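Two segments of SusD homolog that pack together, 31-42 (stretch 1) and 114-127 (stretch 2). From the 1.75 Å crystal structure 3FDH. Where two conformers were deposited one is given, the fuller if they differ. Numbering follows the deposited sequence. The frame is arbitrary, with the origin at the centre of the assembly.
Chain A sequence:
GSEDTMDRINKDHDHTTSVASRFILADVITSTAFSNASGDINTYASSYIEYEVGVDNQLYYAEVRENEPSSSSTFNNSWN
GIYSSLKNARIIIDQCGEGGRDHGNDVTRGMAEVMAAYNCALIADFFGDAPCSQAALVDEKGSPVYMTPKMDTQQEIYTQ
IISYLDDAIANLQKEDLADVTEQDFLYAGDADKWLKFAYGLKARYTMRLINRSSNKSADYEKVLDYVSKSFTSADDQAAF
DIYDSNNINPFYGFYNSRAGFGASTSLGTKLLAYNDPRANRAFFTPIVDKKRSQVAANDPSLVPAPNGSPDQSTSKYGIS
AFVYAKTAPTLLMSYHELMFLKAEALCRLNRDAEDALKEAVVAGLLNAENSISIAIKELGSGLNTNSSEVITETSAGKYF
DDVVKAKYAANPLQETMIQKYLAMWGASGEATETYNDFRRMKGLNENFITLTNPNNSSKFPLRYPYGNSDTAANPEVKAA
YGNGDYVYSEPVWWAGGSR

Stretch 1 (31-42) STAFSNASGDIN
Stretch 2, residues 114-127: VMAAYNCALIADFF

Near-parallel helices can pack around a small polar cluster flanked by apolar contacts, and two segments of this SusD homolog illustrate the principle. Residues 114-127 are helical throughout. Stretch 1 is helical over 31-37, breaks at Ser-38 and Gly-39, and resumes at Asp-40. The axes of helices 31-37 and 114-127 run in the same direction, 4° apart, 11.2 Å at closest approach. Register is set by CA pairs: Thr-32 to Asn-119 at 7.2 Å, Ala-37 to Leu-122 at 7.5 Å, Ile-41 to Phe-126 at 8.3 Å.

Thr-32 (chi1 m) points toward stretch 2. Its OG1 accepts a nearly linear hydrogen bond from Asn-119 ND2 (3.0 Å, 174°) and lies 4.0 Å from SE of selenomethionine Met-115, while its CG2 rests 3.7 Å from Tyr-118 CD1. Asn-119 (chi1 -75°, chi2 -71°) leaves its backbone sideways, yet its amide reaches across; ND2 also donates to Met-115 O, one turn back, at 2.8 Å, so both amide hydrogens can be used.

A pi-type turn spans 32-37, with Ala-37 N bonding Thr-32 O at 2.8 Å. Within it, Asn-36 (chi1 -59°, chi2 -4°) donates from ND2 to Asn-119 OD1 (2.9 Å, 142°), so the Asn-119 amide serves as donor and acceptor across the contact. Asn-36 CB meets Leu-122 CD1 at 3.8 Å; Leu-122 is mt. Ala-37 CB, directed sideways, lies 4.0 Å from CE1 of Tyr-118 (chi1 t, chi2 -79°), a small apolar surface against an oblique ring.

Ser-38 (phi/psi -122/18) leaves helical geometry, and Gly-39 (-88/-138) occupies the N-cap position; an ideal CB on Gly-39 would fall 2.3 Å from Ser-35 O. Beyond this break, Ile-41 (mm) points back toward stretch 2, its CG2 3.5 Å from the ring centroid of Phe-126 (chi1 -74°, chi2 81°), a CH-pi contact over the face.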

# COMPACT_ATOMS: atom_id res chain seq x y z
N SER A 31 6.40 11.72 6.62
CA SER A 31 5.92 10.72 7.58
C SER A 31 4.84 9.81 7.02
O SER A 31 4.83 8.59 7.31
CB SER A 31 5.47 11.37 8.90
OG SER A 31 4.29 12.11 8.76
N THR A 32 3.97 10.37 6.19
CA THR A 32 2.88 9.59 5.58
C THR A 32 3.44 8.53 4.64
O THR A 32 2.98 7.38 4.62
CB THR A 32 1.80 10.48 4.92
OG1 THR A 32 1.23 11.32 5.93
CG2 THR A 32 0.71 9.62 4.32
N ALA A 33 4.46 8.90 3.89
CA ALA A 33 5.08 7.97 2.93
C ALA A 33 5.95 6.96 3.65
O ALA A 33 5.71 5.76 3.66
CB ALA A 33 5.87 8.73 1.89
N PHE A 34 6.96 7.50 4.29
CA PHE A 34 8.00 6.67 4.92
C PHE A 34 7.56 5.77 6.08
O PHE A 34 7.92 4.59 6.13
CB PHE A 34 9.18 7.53 5.38
CG PHE A 34 10.35 6.72 5.81
CD1 PHE A 34 11.29 6.30 4.89
CD2 PHE A 34 10.50 6.35 7.13
CE1 PHE A 34 12.39 5.51 5.27
CE2 PHE A 34 11.60 5.57 7.53
CZ PHE A 34 12.54 5.15 6.58
N SER A 35 6.80 6.34 7.01
CA SER A 35 6.43 5.63 8.23
C SER A 35 5.03 5.04 8.29
O SER A 35 4.80 4.01 8.93
CB SER A 35 6.56 6.58 9.42
OG SER A 35 7.90 7.04 9.58
N ASN A 36 4.09 5.72 7.66
CA ASN A 36 2.70 5.37 7.73
C ASN A 36 2.22 4.39 6.70
O ASN A 36 1.73 3.33 7.05
CB ASN A 36 1.85 6.63 7.71
CG ASN A 36 2.19 7.56 8.86
OD1 ASN A 36 3.02 7.21 9.73
ND2 ASN A 36 1.59 8.73 8.88
N ALA A 37 2.28 4.80 5.44
CA ALA A 37 1.90 3.93 4.30
C ALA A 37 2.91 2.79 4.04
O ALA A 37 2.52 1.64 3.79
CB ALA A 37 1.76 4.76 3.00
N SER A 38 4.20 3.07 4.14
CA SER A 38 5.15 2.07 3.68
C SER A 38 6.15 1.61 4.74
O SER A 38 7.17 1.05 4.40
CB SER A 38 5.86 2.58 2.45
OG SER A 38 6.72 1.59 1.90
N GLY A 39 5.79 1.87 5.97
CA GLY A 39 6.50 1.43 7.18
C GLY A 39 6.04 0.05 7.63
O GLY A 39 5.73 -0.81 6.82
N ASP A 40 5.87 -0.11 8.93
CA ASP A 40 5.48 -1.42 9.47
C ASP A 40 4.16 -1.92 8.93
O ASP A 40 4.00 -3.09 8.77
CB ASP A 40 5.34 -1.40 11.00
CG ASP A 40 6.65 -1.12 11.75
OD1 ASP A 40 7.73 -1.31 11.18
OD2 ASP A 40 6.56 -0.70 12.94
N ILE A 41 3.22 -1.04 8.65
CA ILE A 41 1.91 -1.48 8.12
C ILE A 41 2.15 -2.31 6.86
O ILE A 41 1.60 -3.40 6.69
CB ILE A 41 0.98 -0.31 7.79
CG1 ILE A 41 0.57 0.45 9.06
CG2 ILE A 41 -0.31 -0.80 7.11
CD1 ILE A 41 -0.04 -0.40 10.09
N ASN A 42 3.04 -1.79 6.02
CA ASN A 42 3.38 -2.38 4.71
C ASN A 42 4.23 -3.63 4.89
O ASN A 42 4.09 -4.63 4.17
CB ASN A 42 4.15 -1.40 3.82
CG ASN A 42 4.49 -1.96 2.43
OD1 ASN A 42 3.59 -2.10 1.58
ND2 ASN A 42 5.80 -2.16 2.14
N VAL A 114 -5.79 16.46 1.90
CA VAL A 114 -5.54 15.18 1.23
C VAL A 114 -4.73 14.26 2.17
O VAL A 114 -4.99 13.06 2.30
CB VAL A 114 -4.82 15.37 -0.13
CG1 VAL A 114 -4.34 13.98 -0.72
CG2 VAL A 114 -5.72 16.11 -1.13
N MSE A 115 -3.75 14.82 2.86
CA MSE A 115 -2.94 13.97 3.74
C MSE A 115 -3.77 13.55 4.93
O MSE A 115 -3.55 12.47 5.50
CB MSE A 115 -1.67 14.65 4.23
CG MSE A 115 -0.66 14.98 3.16
SE MSE A 115 0.22 13.35 2.66
CE MSE A 115 -0.70 12.86 1.08
N ALA A 116 -4.72 14.39 5.31
CA ALA A 116 -5.57 14.08 6.49
C ALA A 116 -6.45 12.88 6.10
O ALA A 116 -6.63 11.94 6.87
CB ALA A 116 -6.42 15.27 6.89
N ALA A 117 -6.97 12.95 4.89
CA ALA A 117 -7.85 11.91 4.37
C ALA A 117 -7.09 10.61 4.31
O ALA A 117 -7.59 9.55 4.68
CB ALA A 117 -8.37 12.28 2.96
N TYR A 118 -5.86 10.72 3.85
CA TYR A 118 -5.02 9.54 3.62
C TYR A 118 -4.75 8.81 4.92
O TYR A 118 -4.83 7.59 4.99
CB TYR A 118 -3.71 9.91 2.91
CG TYR A 118 -3.03 8.74 2.25
CD1 TYR A 118 -2.28 7.84 2.99
CD2 TYR A 118 -3.11 8.56 0.89
CE1 TYR A 118 -1.64 6.75 2.39
CE2 TYR A 118 -2.48 7.50 0.28
CZ TYR A 118 -1.73 6.60 1.04
OH TYR A 118 -1.10 5.53 0.41
N ASN A 119 -4.46 9.60 5.94
CA ASN A 119 -4.13 9.03 7.25
C ASN A 119 -5.36 8.51 7.97
O ASN A 119 -5.30 7.49 8.67
CB ASN A 119 -3.34 10.02 8.09
CG ASN A 119 -1.90 10.12 7.61
OD1 ASN A 119 -1.11 9.19 7.80
ND2 ASN A 119 -1.57 11.21 6.95
N CYS A 120 -6.49 9.17 7.75
CA CYS A 120 -7.73 8.68 8.34
C CYS A 120 -8.07 7.33 7.77
O CYS A 120 -8.58 6.44 8.46
CB CYS A 120 -8.91 9.63 8.08
SG CYS A 120 -8.86 11.14 9.12
N ALA A 121 -7.77 7.19 6.50
CA ALA A 121 -8.06 5.92 5.79
C ALA A 121 -7.19 4.80 6.33
O ALA A 121 -7.64 3.67 6.50
CB ALA A 121 -7.82 6.09 4.30
N LEU A 122 -5.93 5.12 6.60
CA LEU A 122 -5.02 4.07 7.16
C LEU A 122 -5.57 3.63 8.49
O LEU A 122 -5.60 2.46 8.85
CB LEU A 122 -3.57 4.59 7.27
CG LEU A 122 -2.80 4.78 5.96
CD1 LEU A 122 -1.51 5.58 6.18
CD2 LEU A 122 -2.51 3.43 5.28
N ILE A 123 -6.09 4.59 9.23
CA ILE A 123 -6.65 4.26 10.54
C ILE A 123 -7.84 3.33 10.36
O ILE A 123 -7.97 2.26 10.99
CB ILE A 123 -7.12 5.52 11.31
CG1 ILE A 123 -5.93 6.35 11.82
CG2 ILE A 123 -7.94 5.13 12.52
CD1 ILE A 123 -6.34 7.67 12.46
N ALA A 124 -8.74 3.79 9.52
CA ALA A 124 -10.00 3.09 9.32
C ALA A 124 -9.77 1.73 8.71
O ALA A 124 -10.34 0.75 9.11
CB ALA A 124 -10.99 3.93 8.47
N ASP A 125 -8.89 1.67 7.72
CA ASP A 125 -8.66 0.40 7.00
C ASP A 125 -8.00 -0.69 7.84
O ASP A 125 -8.36 -1.90 7.77
CB ASP A 125 -7.84 0.63 5.75
CG ASP A 125 -8.62 1.35 4.72
OD1 ASP A 125 -9.87 1.38 4.80
OD2 ASP A 125 -7.96 1.93 3.84
N PHE A 126 -7.08 -0.24 8.69
CA PHE A 126 -6.27 -1.20 9.44
C PHE A 126 -6.81 -1.52 10.78
O PHE A 126 -6.71 -2.65 11.21
CB PHE A 126 -4.78 -0.79 9.44
CG PHE A 126 -4.18 -1.05 8.15
CD1 PHE A 126 -4.34 -0.16 7.09
CD2 PHE A 126 -3.58 -2.27 7.91
CE1 PHE A 126 -3.89 -0.47 5.87
CE2 PHE A 126 -3.10 -2.57 6.70
CZ PHE A 126 -3.27 -1.69 5.67
N PHE A 127 -7.42 -0.54 11.42
CA PHE A 127 -7.87 -0.75 12.78
C PHE A 127 -9.37 -0.85 12.98
O PHE A 127 -9.83 -1.34 14.00
CB PHE A 127 -7.25 0.32 13.70
CG PHE A 127 -5.77 0.29 13.66
CD1 PHE A 127 -5.08 -0.58 14.46
CD2 PHE A 127 -5.07 1.14 12.83
CE1 PHE A 127 -3.71 -0.62 14.42
CE2 PHE A 127 -3.71 1.10 12.77
CZ PHE A 127 -3.02 0.21 13.55